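Local atomic coordinates of regulator of Ty1 transposition protein 107 (PDB entry 3T7K), a protein that binds phosphorylated histone H2A through its C-terminal tandem BRCT repeats during the repair of DNA damage. Residues C[16-28]-C[44-56]. Sequence-based numbering, arbitrary orientation.
Sequences NELPNYDLKAVCT and NQLGIKIFDNIKE
Gly47 faces Asn20 with its bare alpha carbon, 3.3 Å from Asn20 OD1, where any beta carbon would run into that oxygen. Its positive phi, as C-prime residue of the Schellman motif ending helix 37-45, also favours glycine. The amide of Asn20 arrives there because CG lies anti to the backbone N (chi1 174°); OD1 also accepts a weak bond from Asp22 N. One residue after Asn20, Tyr21 N donates to Leu46 O, and a water donates to both Pro19 O and Gln45 O. Strands 23-27 and 48-50 run parallel: Leu23 N binds Gly47 O at 2.7 Å, Lys49 N binds Leu23 O, Ala25 N meets Lys49 O almost straight (173°), and Phe51 N closes on Ala25 O.

Apolar side chains line the face of Leu23, Ala25, Ile48 and Ile50, with Tyr21 just before the strand. Ile48 lies alongside Tyr21 and Leu23, its CG1 3.8 Å from Tyr21 CB and 4.1 Å from Leu23 CD1. Replacing Ile48 by an alanine removes CG1, CG2 and CD1, which would probably open a gap toward Tyr21 and helix 90-99 and leave Leu23 less closely packed. Farther along, Cys27 SG rests 3.9 Å from Ile50 CG2. Between Leu23 and Cys27, small Ala25 suits a place where its CB meets Cys62 and Phe64 of the next strand. On the other face, Lys24 sets its CB 3.8 Å from Phe51 CE2 while NZ reaches Lys59 O; the Phe51 ring turns its edge to Ala25 O. At the start, Leu46 CD2 packs crosswise, 3.7 Å from Leu18 CB.

The pair forms a beta-alpha-beta unit of the BRCT fold, with helix 37-45 as crossover. Strand 48-50 edges the parallel sheet, strand 62-64 flanks 23-27 across from it, and helix 90-99 packs on Tyr21, Leu46 and Ile48.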
loop_
_atom_site.group_PDB
_atom_site.type_symbol
_atom_site.label_atom_id
_atom_site.label_comp_id
_atom_site.label_asym_id
_atom_site.label_seq_id
_atom_site.Cartn_x
_atom_site.Cartn_y
_atom_site.Cartn_z
ATOM N N ASN C 16 -0.975 10.074 31.933
ATOM C CA ASN C 16 -1.193 8.653 32.211
ATOM C C ASN C 16 -1.100 7.800 30.950
ATOM O O ASN C 16 -0.563 6.688 30.966
ATOM C CB ASN C 16 -2.557 8.443 32.869
ATOM C CG ASN C 16 -2.458 8.230 34.366
ATOM O OD1 ASN C 16 -1.579 7.512 34.845
ATOM N ND2 ASN C 16 -3.362 8.852 35.113
ATOM N N GLU C 17 -1.618 8.343 29.855
ATOM C CA GLU C 17 -1.737 7.608 28.611
ATOM C C GLU C 17 -1.810 8.631 27.475
ATOM O O GLU C 17 -2.411 9.695 27.634
ATOM C CB GLU C 17 -2.994 6.736 28.680
ATOM C CG GLU C 17 -3.232 5.815 27.511
ATOM C CD GLU C 17 -3.898 6.524 26.334
ATOM O OE1 GLU C 17 -4.627 7.530 26.552
ATOM O OE2 GLU C 17 -3.681 6.069 25.192
ATOM N N LEU C 18 -1.174 8.316 26.349
ATOM C CA LEU C 18 -1.175 9.192 25.176
ATOM C C LEU C 18 -2.001 8.592 24.049
ATOM O O LEU C 18 -1.890 7.394 23.766
ATOM C CB LEU C 18 0.250 9.385 24.673
ATOM C CG LEU C 18 1.274 9.856 25.698
ATOM C CD1 LEU C 18 2.606 10.095 24.994
ATOM C CD2 LEU C 18 0.771 11.120 26.362
ATOM N N PRO C 19 -2.844 9.412 23.401
ATOM C CA PRO C 19 -3.562 8.872 22.247
ATOM C C PRO C 19 -2.623 8.654 21.081
ATOM O O PRO C 19 -1.543 9.246 21.020
ATOM C CB PRO C 19 -4.555 9.984 21.904
ATOM C CG PRO C 19 -3.980 11.205 22.486
ATOM C CD PRO C 19 -3.298 10.770 23.737
ATOM N N ASN C 20 -3.034 7.800 20.159
ATOM C CA ASN C 20 -2.315 7.637 18.911
ATOM C C ASN C 20 -3.203 8.143 17.796
ATOM O O ASN C 20 -4.077 7.422 17.323
ATOM C CB ASN C 20 -1.936 6.177 18.671
ATOM C CG ASN C 20 -1.310 5.962 17.310
ATOM O OD1 ASN C 20 -0.850 6.904 16.682
ATOM N ND2 ASN C 20 -1.307 4.727 16.842
ATOM N N TYR C 21 -3.001 9.388 17.396
ATOM C CA TYR C 21 -3.838 9.977 16.347
ATOM C C TYR C 21 -3.606 9.342 14.979
ATOM O O TYR C 21 -4.467 9.403 14.114
ATOM C CB TYR C 21 -3.621 11.488 16.269
ATOM C CG TYR C 21 -4.183 12.226 17.443
ATOM C CD1 TYR C 21 -5.534 12.531 17.513
ATOM C CD2 TYR C 21 -3.368 12.605 18.494
ATOM C CE1 TYR C 21 -6.053 13.211 18.607
ATOM C CE2 TYR C 21 -3.874 13.271 19.582
ATOM C CZ TYR C 21 -5.203 13.569 19.641
ATOM O OH TYR C 21 -5.691 14.252 20.728
ATOM N N ASP C 22 -2.442 8.730 14.797
ATOM C CA ASP C 22 -2.132 8.037 13.550
ATOM C C ASP C 22 -2.293 8.927 12.300
ATOM O O ASP C 22 -2.954 8.554 11.334
ATOM C CB ASP C 22 -2.965 6.753 13.415
ATOM C CG ASP C 22 -2.568 5.959 12.203
ATOM O OD1 ASP C 22 -1.519 6.321 11.612
ATOM O OD2 ASP C 22 -3.286 5.023 11.758
ATOM N N LEU C 23 -1.652 10.090 12.315
ATOM C CA LEU C 23 -1.736 11.028 11.200
ATOM C C LEU C 23 -0.411 11.080 10.469
ATOM O O LEU C 23 0.641 11.223 11.083
ATOM C CB LEU C 23 -2.103 12.433 11.701
ATOM C CG LEU C 23 -3.415 12.513 12.477
ATOM C CD1 LEU C 23 -3.689 13.929 12.885
ATOM C CD2 LEU C 23 -4.577 11.979 11.641
ATOM N N LYS C 24 -0.465 10.942 9.153
ATOM C CA LYS C 24 0.685 11.232 8.306
ATOM C C LYS C 24 0.236 12.394 7.418
ATOM O O LYS C 24 -0.474 12.188 6.438
ATOM C CB LYS C 24 1.079 9.994 7.479
ATOM C CG LYS C 24 1.606 8.822 8.319
ATOM C CD LYS C 24 1.431 7.494 7.591
ATOM C CE LYS C 24 -0.050 7.154 7.380
ATOM N NZ LYS C 24 -0.298 6.036 6.390
ATOM N N ALA C 25 0.636 13.611 7.782
ATOM C CA ALA C 25 0.073 14.809 7.171
ATOM C C ALA C 25 1.086 15.643 6.376
ATOM O O ALA C 25 2.310 15.462 6.495
ATOM C CB ALA C 25 -0.580 15.672 8.229
ATOM N N VAL C 26 0.558 16.548 5.554
ATOM C CA VAL C 26 1.316 17.692 5.109
ATOM C C VAL C 26 0.457 18.876 5.507
ATOM O O VAL C 26 -0.738 18.715 5.686
ATOM C CB VAL C 26 1.612 17.666 3.582
ATOM C CG1 VAL C 26 2.418 16.419 3.234
ATOM C CG2 VAL C 26 0.324 17.708 2.783
ATOM N N CYS C 27 1.069 20.041 5.707
ATOM C CA CYS C 27 0.313 21.265 5.906
ATOM C C CYS C 27 0.432 22.089 4.647
ATOM O O CYS C 27 1.464 22.047 3.977
ATOM C CB CYS C 27 0.902 22.076 7.045
ATOM S SG CYS C 27 1.001 21.132 8.564
ATOM N N THR C 28 -0.621 22.830 4.337
ATOM C CA THR C 28 -0.614 23.762 3.214
ATOM C C THR C 28 -1.370 24.973 3.722
ATOM O O THR C 28 -2.376 24.819 4.420
ATOM C CB THR C 28 -1.273 23.139 1.952
ATOM O OG1 THR C 28 -1.150 24.030 0.834
ATOM C CG2 THR C 28 -2.746 22.826 2.194
ATOM N N ASN C 44 5.099 13.359 17.275
ATOM C CA ASN C 44 5.453 11.994 16.888
ATOM C C ASN C 44 5.107 11.014 17.999
ATOM O O ASN C 44 4.660 9.893 17.743
ATOM C CB ASN C 44 6.936 11.897 16.539
ATOM C CG ASN C 44 7.429 13.108 15.762
ATOM O OD1 ASN C 44 8.240 13.890 16.268
ATOM N ND2 ASN C 44 6.938 13.273 14.520
ATOM N N GLN C 45 5.288 11.440 19.240
ATOM C CA GLN C 45 4.911 10.581 20.361
ATOM C C GLN C 45 3.410 10.331 20.376
ATOM O O GLN C 45 2.953 9.331 20.915
ATOM C CB GLN C 45 5.376 11.180 21.689
ATOM C CG GLN C 45 6.873 10.999 21.943
ATOM C CD GLN C 45 7.372 9.625 21.521
ATOM O OE1 GLN C 45 6.883 8.598 21.996
ATOM N NE2 GLN C 45 8.341 9.603 20.609
ATOM N N LEU C 46 2.648 11.237 19.765
ATOM C CA LEU C 46 1.199 11.103 19.701
ATOM C C LEU C 46 0.747 10.533 18.361
ATOM O O LEU C 46 -0.432 10.601 18.022
ATOM C CB LEU C 46 0.511 12.449 19.957
ATOM C CG LEU C 46 0.794 13.098 21.320
ATOM C CD1 LEU C 46 0.250 14.526 21.389
ATOM C CD2 LEU C 46 0.201 12.290 22.428
ATOM N N GLY C 47 1.678 9.956 17.609
ATOM C CA GLY C 47 1.345 9.362 16.328
ATOM C C GLY C 47 0.918 10.370 15.272
ATOM O O GLY C 47 0.075 10.068 14.429
ATOM N N ILE C 48 1.480 11.569 15.338
ATOM C CA ILE C 48 1.304 12.569 14.301
ATOM C C ILE C 48 2.677 12.895 13.696
ATOM O O ILE C 48 3.597 13.348 14.412
ATOM C CB ILE C 48 0.732 13.869 14.873
ATOM C CG1 ILE C 48 -0.594 13.618 15.590
ATOM C CG2 ILE C 48 0.561 14.891 13.769
ATOM C CD1 ILE C 48 -1.115 14.833 16.310
ATOM N N LYS C 49 2.803 12.663 12.390
ATOM C CA LYS C 49 4.024 12.940 11.628
ATOM C C LYS C 49 3.674 13.886 10.499
ATOM O O LYS C 49 2.688 13.654 9.781
ATOM C CB LYS C 49 4.604 11.647 11.040
ATOM C CG LYS C 49 4.679 10.520 12.045
ATOM C CD LYS C 49 5.754 9.493 11.697
ATOM C CE LYS C 49 5.301 8.503 10.641
ATOM N NZ LYS C 49 6.220 7.329 10.597
ATOM N N ILE C 50 4.469 14.944 10.351
ATOM C CA ILE C 50 4.234 15.959 9.332
ATOM C C ILE C 50 5.401 16.022 8.348
ATOM O O ILE C 50 6.526 16.354 8.730
ATOM C CB ILE C 50 4.020 17.333 9.976
ATOM C CG1 ILE C 50 2.925 17.224 11.042
ATOM C CG2 ILE C 50 3.649 18.360 8.938
ATOM C CD1 ILE C 50 2.338 18.556 11.455
ATOM N N PHE C 51 5.128 15.680 7.090
ATOM C CA PHE C 51 6.152 15.661 6.052
ATOM C C PHE C 51 6.223 17.006 5.355
ATOM O O PHE C 51 5.245 17.767 5.333
ATOM C CB PHE C 51 5.871 14.548 5.045
ATOM C CG PHE C 51 5.731 13.203 5.678
ATOM C CD1 PHE C 51 6.730 12.256 5.555
ATOM C CD2 PHE C 51 4.611 12.892 6.434
ATOM C CE1 PHE C 51 6.603 11.013 6.161
ATOM C CE2 PHE C 51 4.486 11.653 7.041
ATOM C CZ PHE C 51 5.479 10.716 6.897
ATOM N N ASP C 52 7.393 17.303 4.794
ATOM C CA ASP C 52 7.618 18.584 4.125
ATOM C C ASP C 52 6.914 18.594 2.770
ATOM O O ASP C 52 6.243 19.554 2.400
ATOM C CB ASP C 52 9.122 18.826 3.947
ATOM O OD1 ASP C 52 9.459 17.902 6.128
ATOM O OD2 ASP C 52 10.964 19.310 5.383
ATOM N N ASN C 53 7.068 17.498 2.040
ATOM C CA ASN C 53 6.504 17.374 0.711
ATOM C C ASN C 53 5.759 16.060 0.607
ATOM O O ASN C 53 5.931 15.186 1.453
ATOM C CB ASN C 53 7.625 17.413 -0.329
ATOM C CG ASN C 53 8.537 18.607 -0.153
ATOM O OD1 ASN C 53 9.691 18.468 0.256
ATOM N ND2 ASN C 53 8.026 19.794 -0.464
ATOM N N ILE C 54 4.945 15.914 -0.435
ATOM C CA ILE C 54 4.164 14.694 -0.628
ATOM C C ILE C 54 4.942 13.635 -1.397
ATOM O O ILE C 54 5.320 13.843 -2.546
ATOM C CB ILE C 54 2.845 14.983 -1.363
ATOM C CG1 ILE C 54 1.977 15.943 -0.546
ATOM C CG2 ILE C 54 2.086 13.689 -1.644
ATOM C CD1 ILE C 54 0.650 16.321 -1.209
ATOM N N LYS C 55 5.182 12.495 -0.761
ATOM C CA LYS C 55 5.840 11.383 -1.430
ATOM C C LYS C 55 4.932 10.149 -1.432
ATOM O O LYS C 55 4.481 9.691 -0.380
ATOM C CB LYS C 55 7.178 11.075 -0.767
ATOM C CG LYS C 55 8.005 10.036 -1.504
ATOM C CD LYS C 55 8.564 8.990 -0.549
ATOM C CE LYS C 55 9.761 8.286 -1.162
ATOM N NZ LYS C 55 10.833 9.265 -1.507
ATOM N N GLU C 56 4.663 9.620 -2.622
ATOM C CA GLU C 56 3.664 8.568 -2.776
ATOM C C GLU C 56 3.859 7.384 -1.835
ATOM O O GLU C 56 2.900 6.692 -1.498
ATOM C CB GLU C 56 3.598 8.066 -4.223
ATOM C CG GLU C 56 2.812 8.961 -5.168
ATOM C CD GLU C 56 2.227 8.192 -6.340
ATOM O OE1 GLU C 56 2.985 7.849 -7.269
ATOM O OE2 GLU C 56 1.007 7.921 -6.323
HETATM O O HOH W 1 0.801 7.581 21.156
#